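Local coordinates for nonstructural protein 2 (Human rotavirus C, PDB 2GU0), which probably binds single-stranded RNA, hydrolyses nucleoside and RNA 5'-triphosphates and, as a homooctamer, takes part in viroplasm formation and genome replication, at residues V80-M92 against V129-L142. Sequence-based numbering, arbitrary orientation.
Sequences VNLLADTLNMVSM and VKLRVKAVMIACNL
Thr86 sets its methyl against the two valines in the middle of helix 129-139. Its chi1 of -62° puts OG1 beside the backbone N, turned back along the helix, and leaves CG2 anti to that N, 3.8 Å from Val136 CG1 and 4.0 Å from Val133 CG1. The Thr86 side chain slants across that of Val136 but runs past that of Val133 in the opposite direction. OG1 donates to Leu82 O at 2.6 Å; Leu82 O thus takes two donors from opposite faces, Thr86 OG1 and Thr86 N, and the hydroxyl proton is used within its own helix. Leu82 meets Val136 tip to tip, CD2 to CG2 4.0 Å. This is apolar helix-helix packing within the N-terminal part of NSP2: no hydrogen bond joins the segments, and the axes of helices 80-90 and 129-139 pass 9.9 Å apart, crossing at -109°. Helix 108-119 packs against both, Leu115 on Leu82, and His110 and Leu111 on Ala139. A Schellman motif at Asn141 closes helix 129-139 next to Gln107, a probable ATP-binding residue that bonds Ala139 through the backbone. Here Leu83 CD2 reaches Cys140 SG at 3.6 Å, and Leu87 and Leu142 cross at nearly a right angle through their CD2 and CD1 methyls. Met137, bent at chi2 and chi3, brings SD to 3.9 Å from Val90 CG2. At the more exposed margin the Met89 thioether lies slantwise over Val129 and Val133, its SD 3.5 Å from Val129 CG1.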
loop_
_atom_site.group_PDB
_atom_site.type_symbol
_atom_site.label_atom_id
_atom_site.label_comp_id
_atom_site.label_asym_id
_atom_site.label_seq_id
_atom_site.Cartn_x
_atom_site.Cartn_y
_atom_site.Cartn_z
ATOM N N VAL A 80 14.303 -22.257 18.152
ATOM C CA VAL A 80 15.354 -23.177 17.792
ATOM C C VAL A 80 16.735 -22.563 18.054
ATOM O O VAL A 80 17.640 -23.227 18.587
ATOM C CB VAL A 80 15.157 -23.614 16.312
ATOM C CG1 VAL A 80 16.469 -23.750 15.594
ATOM C CG2 VAL A 80 14.413 -24.936 16.276
ATOM N N ASN A 81 16.899 -21.290 17.710
ATOM C CA ASN A 81 18.185 -20.643 17.925
ATOM C C ASN A 81 18.428 -20.260 19.375
ATOM O O ASN A 81 19.555 -20.264 19.846
ATOM C CB ASN A 81 18.320 -19.435 17.017
ATOM C CG ASN A 81 18.731 -19.824 15.621
ATOM O OD1 ASN A 81 17.911 -19.886 14.713
ATOM N ND2 ASN A 81 20.010 -20.121 15.446
ATOM N N LEU A 82 17.361 -19.929 20.085
ATOM C CA LEU A 82 17.468 -19.575 21.486
ATOM C C LEU A 82 17.964 -20.814 22.239
ATOM O O LEU A 82 18.872 -20.742 23.063
ATOM C CB LEU A 82 16.099 -19.150 22.011
ATOM C CG LEU A 82 16.053 -18.837 23.500
ATOM C CD1 LEU A 82 16.845 -17.574 23.779
ATOM C CD2 LEU A 82 14.610 -18.674 23.930
ATOM N N LEU A 83 17.371 -21.957 21.933
ATOM C CA LEU A 83 17.760 -23.187 22.588
ATOM C C LEU A 83 19.217 -23.562 22.304
ATOM O O LEU A 83 19.959 -23.902 23.222
ATOM C CB LEU A 83 16.807 -24.313 22.183
ATOM C CG LEU A 83 15.359 -24.076 22.643
ATOM C CD1 LEU A 83 14.445 -25.151 22.090
ATOM C CD2 LEU A 83 15.298 -24.056 24.167
ATOM N N ALA A 84 19.638 -23.493 21.046
ATOM C CA ALA A 84 21.021 -23.820 20.709
ATOM C C ALA A 84 21.964 -22.869 21.461
ATOM O O ALA A 84 22.789 -23.293 22.262
ATOM C CB ALA A 84 21.240 -23.715 19.199
ATOM N N ASP A 85 21.832 -21.579 21.198
ATOM C CA ASP A 85 22.647 -20.576 21.870
ATOM C C ASP A 85 22.702 -20.856 23.355
ATOM O O ASP A 85 23.775 -20.937 23.942
ATOM C CB ASP A 85 22.043 -19.192 21.679
ATOM C CG ASP A 85 22.202 -18.683 20.287
ATOM O OD1 ASP A 85 22.419 -19.506 19.375
ATOM O OD2 ASP A 85 22.106 -17.456 20.103
ATOM N N THR A 86 21.533 -20.991 23.965
ATOM C CA THR A 86 21.479 -21.241 25.391
ATOM C C THR A 86 22.297 -22.469 25.743
ATOM O O THR A 86 23.327 -22.359 26.394
ATOM C CB THR A 86 20.036 -21.418 25.864
ATOM O OG1 THR A 86 19.312 -20.207 25.617
ATOM C CG2 THR A 86 19.993 -21.725 27.350
ATOM N N LEU A 87 21.856 -23.634 25.298
ATOM C CA LEU A 87 22.579 -24.855 25.594
ATOM C C LEU A 87 24.103 -24.734 25.409
ATOM O O LEU A 87 24.881 -25.283 26.199
ATOM C CB LEU A 87 22.034 -25.989 24.732
ATOM C CG LEU A 87 20.621 -26.422 25.119
ATOM C CD1 LEU A 87 20.152 -27.505 24.173
ATOM C CD2 LEU A 87 20.606 -26.917 26.559
ATOM N N ASN A 88 24.532 -24.013 24.378
ATOM C CA ASN A 88 25.958 -23.881 24.149
ATOM C C ASN A 88 26.638 -23.171 25.305
ATOM O O ASN A 88 27.759 -23.518 25.685
ATOM C CB ASN A 88 26.243 -23.153 22.834
ATOM C CG ASN A 88 25.922 -24.005 21.618
ATOM O OD1 ASN A 88 26.108 -25.221 21.632
ATOM N ND2 ASN A 88 25.449 -23.369 20.555
ATOM N N MET A 89 25.965 -22.184 25.883
ATOM C CA MET A 89 26.555 -21.470 26.998
ATOM C C MET A 89 26.742 -22.368 28.202
ATOM O O MET A 89 27.806 -22.372 28.820
ATOM C CB MET A 89 25.709 -20.271 27.374
ATOM C CG MET A 89 25.947 -19.097 26.473
ATOM S SD MET A 89 25.617 -17.597 27.361
ATOM C CE MET A 89 26.991 -17.595 28.560
ATOM N N VAL A 90 25.715 -23.137 28.541
ATOM C CA VAL A 90 25.816 -24.044 29.672
ATOM C C VAL A 90 27.123 -24.839 29.567
ATOM O O VAL A 90 27.651 -25.325 30.569
ATOM C CB VAL A 90 24.614 -25.003 29.708
ATOM C CG1 VAL A 90 24.799 -26.036 30.800
ATOM C CG2 VAL A 90 23.356 -24.221 29.955
ATOM N N SER A 91 27.643 -24.955 28.349
ATOM C CA SER A 91 28.888 -25.666 28.097
ATOM C C SER A 91 29.017 -26.972 28.844
ATOM O O SER A 91 30.039 -27.239 29.466
ATOM C CB SER A 91 30.077 -24.783 28.446
ATOM O OG SER A 91 30.187 -23.733 27.514
ATOM N N MET A 92 27.977 -27.788 28.792
ATOM C CA MET A 92 28.012 -29.077 29.457
ATOM C C MET A 92 29.158 -29.932 28.883
ATOM O O MET A 92 29.398 -29.942 27.672
ATOM C CB MET A 92 26.662 -29.755 29.271
ATOM C CG MET A 92 26.006 -29.437 27.934
ATOM S SD MET A 92 24.239 -29.597 28.077
ATOM C CE MET A 92 24.121 -31.328 28.474
ATOM N N VAL A 129 22.282 -11.696 29.907
ATOM C CA VAL A 129 22.423 -13.067 29.440
ATOM C C VAL A 129 22.338 -14.136 30.524
ATOM O O VAL A 129 21.666 -15.148 30.346
ATOM C CB VAL A 129 23.750 -13.237 28.686
ATOM C CG1 VAL A 129 23.985 -14.701 28.355
ATOM C CG2 VAL A 129 23.723 -12.404 27.433
ATOM N N LYS A 130 23.019 -13.926 31.642
ATOM C CA LYS A 130 22.994 -14.916 32.709
ATOM C C LYS A 130 21.579 -15.262 33.140
ATOM O O LYS A 130 21.240 -16.444 33.286
ATOM C CB LYS A 130 23.817 -14.435 33.908
ATOM C CG LYS A 130 25.316 -14.411 33.639
ATOM C CD LYS A 130 26.117 -14.473 34.932
ATOM C CE LYS A 130 27.616 -14.505 34.656
ATOM N NZ LYS A 130 28.061 -13.319 33.863
ATOM N N LEU A 131 20.752 -14.234 33.342
ATOM C CA LEU A 131 19.361 -14.444 33.737
ATOM C C LEU A 131 18.612 -15.151 32.615
ATOM O O LEU A 131 17.830 -16.070 32.866
ATOM C CB LEU A 131 18.690 -13.115 34.063
ATOM C CG LEU A 131 19.152 -12.496 35.381
ATOM C CD1 LEU A 131 18.334 -11.255 35.724
ATOM C CD2 LEU A 131 19.001 -13.539 36.468
ATOM N N ARG A 132 18.871 -14.733 31.378
ATOM C CA ARG A 132 18.243 -15.346 30.214
ATOM C C ARG A 132 18.487 -16.853 30.213
ATOM O O ARG A 132 17.552 -17.640 30.082
ATOM C CB ARG A 132 18.801 -14.735 28.932
ATOM C CG ARG A 132 18.145 -15.237 27.660
ATOM C CD ARG A 132 18.223 -14.158 26.604
ATOM N NE ARG A 132 19.589 -13.932 26.153
ATOM C CZ ARG A 132 20.095 -12.745 25.821
ATOM N NH1 ARG A 132 19.351 -11.647 25.900
ATOM N NH2 ARG A 132 21.348 -12.660 25.384
ATOM N N VAL A 133 19.743 -17.255 30.372
ATOM C CA VAL A 133 20.082 -18.674 30.387
ATOM C C VAL A 133 19.319 -19.408 31.490
ATOM O O VAL A 133 18.822 -20.514 31.279
ATOM C CB VAL A 133 21.600 -18.882 30.584
ATOM C CG1 VAL A 133 21.931 -20.356 30.578
ATOM C CG2 VAL A 133 22.360 -18.184 29.484
ATOM N N LYS A 134 19.216 -18.791 32.664
ATOM C CA LYS A 134 18.498 -19.424 33.770
ATOM C C LYS A 134 17.011 -19.560 33.482
ATOM O O LYS A 134 16.427 -20.609 33.743
ATOM C CB LYS A 134 18.696 -18.637 35.072
ATOM C CG LYS A 134 19.859 -19.112 35.921
ATOM C CD LYS A 134 20.192 -18.118 37.025
ATOM C CE LYS A 134 21.496 -18.495 37.731
ATOM N NZ LYS A 134 21.902 -17.465 38.726
ATOM N N ALA A 135 16.398 -18.500 32.954
ATOM C CA ALA A 135 14.970 -18.521 32.634
ATOM C C ALA A 135 14.653 -19.631 31.630
ATOM O O ALA A 135 13.661 -20.361 31.771
ATOM C CB ALA A 135 14.534 -17.166 32.068
ATOM N N VAL A 136 15.506 -19.748 30.618
ATOM C CA VAL A 136 15.333 -20.756 29.589
ATOM C C VAL A 136 15.576 -22.163 30.106
ATOM O O VAL A 136 14.865 -23.096 29.735
ATOM C CB VAL A 136 16.273 -20.513 28.410
ATOM C CG1 VAL A 136 16.219 -21.695 27.463
ATOM C CG2 VAL A 136 15.894 -19.233 27.702
ATOM N N MET A 137 16.588 -22.333 30.947
ATOM C CA MET A 137 16.851 -23.658 31.480
ATOM C C MET A 137 15.642 -24.097 32.279
ATOM O O MET A 137 15.190 -25.232 32.138
ATOM C CB MET A 137 18.101 -23.672 32.359
ATOM C CG MET A 137 19.393 -23.547 31.576
ATOM S SD MET A 137 19.514 -24.746 30.233
ATOM C CE MET A 137 19.994 -26.199 31.116
ATOM N N ILE A 138 15.111 -23.206 33.114
ATOM C CA ILE A 138 13.924 -23.551 33.887
ATOM C C ILE A 138 12.829 -23.995 32.902
ATOM O O ILE A 138 12.277 -25.087 33.029
ATOM C CB ILE A 138 13.409 -22.348 34.736
ATOM C CG1 ILE A 138 14.315 -22.132 35.945
ATOM C CG2 ILE A 138 11.996 -22.599 35.216
ATOM C CD1 ILE A 138 13.927 -20.934 36.784
ATOM N N ALA A 139 12.543 -23.166 31.906
ATOM C CA ALA A 139 11.519 -23.477 30.920
ATOM C C ALA A 139 11.720 -24.831 30.227
ATOM O O ALA A 139 10.749 -25.443 29.758
ATOM C CB ALA A 139 11.467 -22.374 29.889
ATOM N N CYS A 140 12.973 -25.294 30.169
ATOM C CA CYS A 140 13.323 -26.563 29.528
ATOM C C CYS A 140 13.335 -27.768 30.438
ATOM O O CYS A 140 13.587 -28.879 29.981
ATOM C CB CYS A 140 14.686 -26.459 28.862
ATOM S SG CYS A 140 14.629 -25.564 27.327
ATOM N N ASN A 141 13.072 -27.547 31.720
ATOM C CA ASN A 141 13.055 -28.627 32.695
ATOM C C ASN A 141 14.413 -29.286 32.835
ATOM O O ASN A 141 14.510 -30.482 33.091
ATOM C CB ASN A 141 12.012 -29.670 32.312
ATOM C CG ASN A 141 10.616 -29.119 32.365
ATOM O OD1 ASN A 141 10.229 -28.501 33.355
ATOM N ND2 ASN A 141 9.844 -29.330 31.303
ATOM N N LEU A 142 15.463 -28.491 32.667
ATOM C CA LEU A 142 16.821 -28.986 32.787
ATOM C C LEU A 142 17.457 -28.500 34.087
ATOM O O LEU A 142 18.624 -28.792 34.355
ATOM C CB LEU A 142 17.663 -28.529 31.596
ATOM C CG LEU A 142 17.309 -29.096 30.222
ATOM C CD1 LEU A 142 18.345 -28.624 29.201
ATOM C CD2 LEU A 142 17.268 -30.621 30.276
#